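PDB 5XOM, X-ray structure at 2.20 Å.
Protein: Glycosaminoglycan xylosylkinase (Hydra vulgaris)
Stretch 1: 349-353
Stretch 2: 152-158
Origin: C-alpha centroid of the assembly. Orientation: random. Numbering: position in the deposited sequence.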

ATOM      1  N   ILE A 349      -2.404  -4.838  18.372  1.00 22.46           N
ATOM      2  CA  ILE A 349      -3.475  -3.998  17.843  1.00 20.87           C
ATOM      3  C   ILE A 349      -4.827  -4.697  17.861  1.00 23.21           C
ATOM      4  O   ILE A 349      -5.860  -4.030  17.691  1.00 26.50           O
ATOM      5  CB  ILE A 349      -3.173  -3.546  16.397  1.00 31.74           C
ATOM      6  CG1 ILE A 349      -3.447  -4.695  15.428  1.00 41.74           C
ATOM      7  CG2 ILE A 349      -1.714  -3.080  16.257  1.00 30.23           C
ATOM      8  CD1 ILE A 349      -3.013  -4.435  14.021  1.00 48.41           C
ATOM      9  N   ASP A 350      -4.865  -6.038  18.088  1.00 22.26           N
ATOM     10  CA  ASP A 350      -6.143  -6.719  17.920  1.00 24.89           C
ATOM     11  C   ASP A 350      -7.010  -6.526  19.165  1.00 24.15           C
ATOM     12  O   ASP A 350      -6.483  -6.432  20.275  1.00 23.37           O
ATOM     13  CB  ASP A 350      -5.910  -8.207  17.637  1.00 20.38           C
ATOM     14  CG  ASP A 350      -7.202  -8.986  17.469  1.00 26.54           C
ATOM     15  OD1 ASP A 350      -7.544  -9.272  16.299  1.00 22.39           O
ATOM     16  OD2 ASP A 350      -7.880  -9.305  18.472  1.00 22.65           O
ATOM     17  N   PRO A 351      -8.333  -6.405  18.999  1.00 21.62           N
ATOM     18  CA  PRO A 351      -9.192  -6.073  20.150  1.00 24.25           C
ATOM     19  C   PRO A 351      -9.172  -7.085  21.291  1.00 24.63           C
ATOM     20  O   PRO A 351      -9.477  -6.702  22.423  1.00 24.13           O
ATOM     21  CB  PRO A 351     -10.590  -5.970  19.522  1.00 24.36           C
ATOM     22  CG  PRO A 351     -10.331  -5.530  18.119  1.00 25.03           C
ATOM     23  CD  PRO A 351      -9.047  -6.236  17.718  1.00 21.26           C
ATOM     24  N   ILE A 352      -8.831  -8.349  21.065  1.00 26.11           N
ATOM     25  CA  ILE A 352      -8.900  -9.308  22.162  1.00 22.18           C
ATOM     26  C   ILE A 352      -7.507  -9.664  22.684  1.00 21.43           C
ATOM     27  O   ILE A 352      -7.349 -10.635  23.418  1.00 25.49           O
ATOM     28  CB  ILE A 352      -9.702 -10.562  21.774  1.00 20.77           C
ATOM     29  CG1 ILE A 352      -8.930 -11.433  20.785  1.00 17.74           C
ATOM     30  CG2 ILE A 352     -11.072 -10.160  21.196  1.00 19.46           C
ATOM     31  CD1 ILE A 352      -9.620 -12.756  20.482  1.00 20.91           C
ATOM     32  N   TYR A 353      -6.502  -8.864  22.335  1.00 21.75           N
ATOM     33  CA  TYR A 353      -5.134  -9.005  22.853  1.00 24.87           C
ATOM     34  C   TYR A 353      -5.093  -8.997  24.383  1.00 27.23           C
ATOM     35  O   TYR A 353      -5.848  -8.244  25.010  1.00 22.91           O
ATOM     36  CB  TYR A 353      -4.272  -7.867  22.292  1.00 26.48           C
ATOM     37  CG  TYR A 353      -2.834  -7.869  22.746  1.00 23.74           C
ATOM     38  CD1 TYR A 353      -1.874  -8.594  22.058  1.00 22.72           C
ATOM     39  CD2 TYR A 353      -2.432  -7.123  23.856  1.00 25.34           C
ATOM     40  CE1 TYR A 353      -0.548  -8.592  22.462  1.00 27.87           C
ATOM     41  CE2 TYR A 353      -1.111  -7.119  24.272  1.00 24.99           C
ATOM     42  CZ  TYR A 353      -0.175  -7.854  23.570  1.00 28.77           C
ATOM     43  OH  TYR A 353       1.142  -7.858  23.975  1.00 36.52           O
TER
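Stretch 2 (152-158) PVVGRYI

How does the backbone of stretch 2 meet stretch 1? Residues 153-158 form an extended strand that runs past a type I beta turn, Asp350 to Tyr353, closed by Tyr353 N to Asp350 O at 3.2 Å. The two backbones come nearest at Gly155, whose CA lies 5.4 Å from Ile352 CA.

Which polar contacts hold them together? Gly155 N donates to Asp350 OD1 at 2.8 Å, nearly straight at 169°. The other carboxylate oxygen, Asp350 OD2, accepts from Ile352 N at 2.9 Å, so one side chain both braces its own turn and grips the strand. A water extends the link, donating to Asp350 OD1 at 2.7 Å and to Val153 O at 3.0 Å.

Why does the turn fit so closely at Gly155? The residue has no side chain, and a CB here would point toward the turn, clashing with Asp350 OD2 and Ile352 CG1. Pro351 CG also packs 3.7 Å from Gly155 O, and Ile352 CG2 approaches Arg156 N at 3.5 Å, while the Arg156 CA-to-CB bond points away from the turn.

Where are the apolar contacts? Pro351 CD lies 4.1 Å from Val154 CG2. The Tyr157 side chain starts sideways, yet its ring reaches the turn: Ile352 CG2 sits over one face, 3.9 Å from the ring centroid, in a CH-pi contact.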

ATOM      1  N   PRO A 152      -7.660 -12.291   6.030  1.00 23.75           N
ATOM      2  CA  PRO A 152      -7.687 -11.447   7.256  1.00 19.13           C
ATOM      3  C   PRO A 152      -8.518 -12.049   8.386  1.00 21.60           C
ATOM      4  O   PRO A 152      -9.603 -12.597   8.176  1.00 23.88           O
ATOM      5  CB  PRO A 152      -8.295 -10.132   6.751  1.00 18.22           C
ATOM      6  CG  PRO A 152      -7.928 -10.070   5.297  1.00 22.15           C
ATOM      7  CD  PRO A 152      -7.688 -11.485   4.798  1.00 19.74           C
ATOM      8  N   VAL A 153      -7.993 -11.920   9.609  1.00 21.36           N
ATOM      9  CA  VAL A 153      -8.632 -12.402  10.834  1.00 19.76           C
ATOM     10  C   VAL A 153      -8.634 -11.285  11.868  1.00 19.45           C
ATOM     11  O   VAL A 153      -7.621 -10.604  12.060  1.00 18.51           O
ATOM     12  CB  VAL A 153      -7.908 -13.640  11.400  1.00 17.04           C
ATOM     13  CG1 VAL A 153      -8.638 -14.165  12.632  1.00 17.25           C
ATOM     14  CG2 VAL A 153      -7.755 -14.729  10.329  1.00 17.48           C
ATOM     15  N   VAL A 154      -9.755 -11.122  12.571  1.00 20.31           N
ATOM     16  CA  VAL A 154      -9.835 -10.167  13.670  1.00 18.36           C
ATOM     17  C   VAL A 154     -10.504 -10.819  14.875  1.00 24.21           C
ATOM     18  O   VAL A 154     -11.414 -11.647  14.732  1.00 20.35           O
ATOM     19  CB  VAL A 154     -10.592  -8.884  13.257  1.00 22.96           C
ATOM     20  CG1 VAL A 154     -12.103  -9.058  13.391  1.00 16.74           C
ATOM     21  CG2 VAL A 154     -10.138  -7.737  14.089  1.00 29.17           C
ATOM     22  N   GLY A 155     -10.024 -10.457  16.067  1.00 22.81           N
ATOM     23  CA  GLY A 155     -10.711 -10.820  17.283  1.00 16.27           C
ATOM     24  C   GLY A 155     -11.874  -9.886  17.553  1.00 20.56           C
ATOM     25  O   GLY A 155     -11.879  -8.723  17.148  1.00 19.87           O
ATOM     26  N   ARG A 156     -12.897 -10.415  18.220  1.00 19.11           N
ATOM     27  CA  ARG A 156     -14.042  -9.570  18.510  1.00 17.43           C
ATOM     28  C   ARG A 156     -14.859 -10.144  19.654  1.00 16.96           C
ATOM     29  O   ARG A 156     -15.005 -11.363  19.765  1.00 26.63           O
ATOM     30  CB  ARG A 156     -14.918  -9.437  17.271  1.00 16.77           C
ATOM     31  CG  ARG A 156     -16.122  -8.571  17.477  1.00 21.59           C
ATOM     32  CD  ARG A 156     -16.698  -8.190  16.123  1.00 21.68           C
ATOM     33  NE  ARG A 156     -18.069  -7.717  16.218  1.00 27.83           N
ATOM     34  CZ  ARG A 156     -18.764  -7.260  15.187  1.00 26.69           C
ATOM     35  NH1 ARG A 156     -18.239  -7.193  13.957  1.00 27.16           N
ATOM     36  NH2 ARG A 156     -20.014  -6.837  15.362  1.00 26.31           N
ATOM     37  N   TYR A 157     -15.404  -9.256  20.487  1.00 17.84           N
ATOM     38  CA  TYR A 157     -16.344  -9.629  21.539  1.00 20.94           C
ATOM     39  C   TYR A 157     -17.762  -9.463  21.010  1.00 23.13           C
ATOM     40  O   TYR A 157     -18.181  -8.347  20.691  1.00 24.62           O
ATOM     41  CB  TYR A 157     -16.141  -8.776  22.790  1.00 22.12           C
ATOM     42  CG  TYR A 157     -14.775  -8.922  23.431  1.00 25.25           C
ATOM     43  CD1 TYR A 157     -14.469 -10.028  24.215  1.00 24.57           C
ATOM     44  CD2 TYR A 157     -13.805  -7.937  23.277  1.00 23.96           C
ATOM     45  CE1 TYR A 157     -13.228 -10.164  24.814  1.00 20.85           C
ATOM     46  CE2 TYR A 157     -12.558  -8.061  23.877  1.00 26.03           C
ATOM     47  CZ  TYR A 157     -12.278  -9.177  24.643  1.00 24.59           C
ATOM     48  OH  TYR A 157     -11.045  -9.302  25.240  1.00 27.12           O
ATOM     49  N   ILE A 158     -18.487 -10.572  20.898  1.00 25.61           N
ATOM     50  CA  ILE A 158     -19.821 -10.606  20.304  1.00 21.38           C
ATOM     51  C   ILE A 158     -20.857 -10.655  21.416  1.00 24.04           C
ATOM     52  O   ILE A 158     -20.822 -11.557  22.261  1.00 22.29           O
ATOM     53  CB  ILE A 158     -19.992 -11.820  19.377  1.00 23.38           C
ATOM     54  CG1 ILE A 158     -18.926 -11.831  18.273  1.00 24.52           C
ATOM     55  CG2 ILE A 158     -21.388 -11.818  18.787  1.00 26.63           C
ATOM     56  CD1 ILE A 158     -19.120 -10.768  17.213  1.00 24.05           C
TER
HETATM   57  O   HOH W   1      -6.184  -8.870  14.012  1.00 20.55           O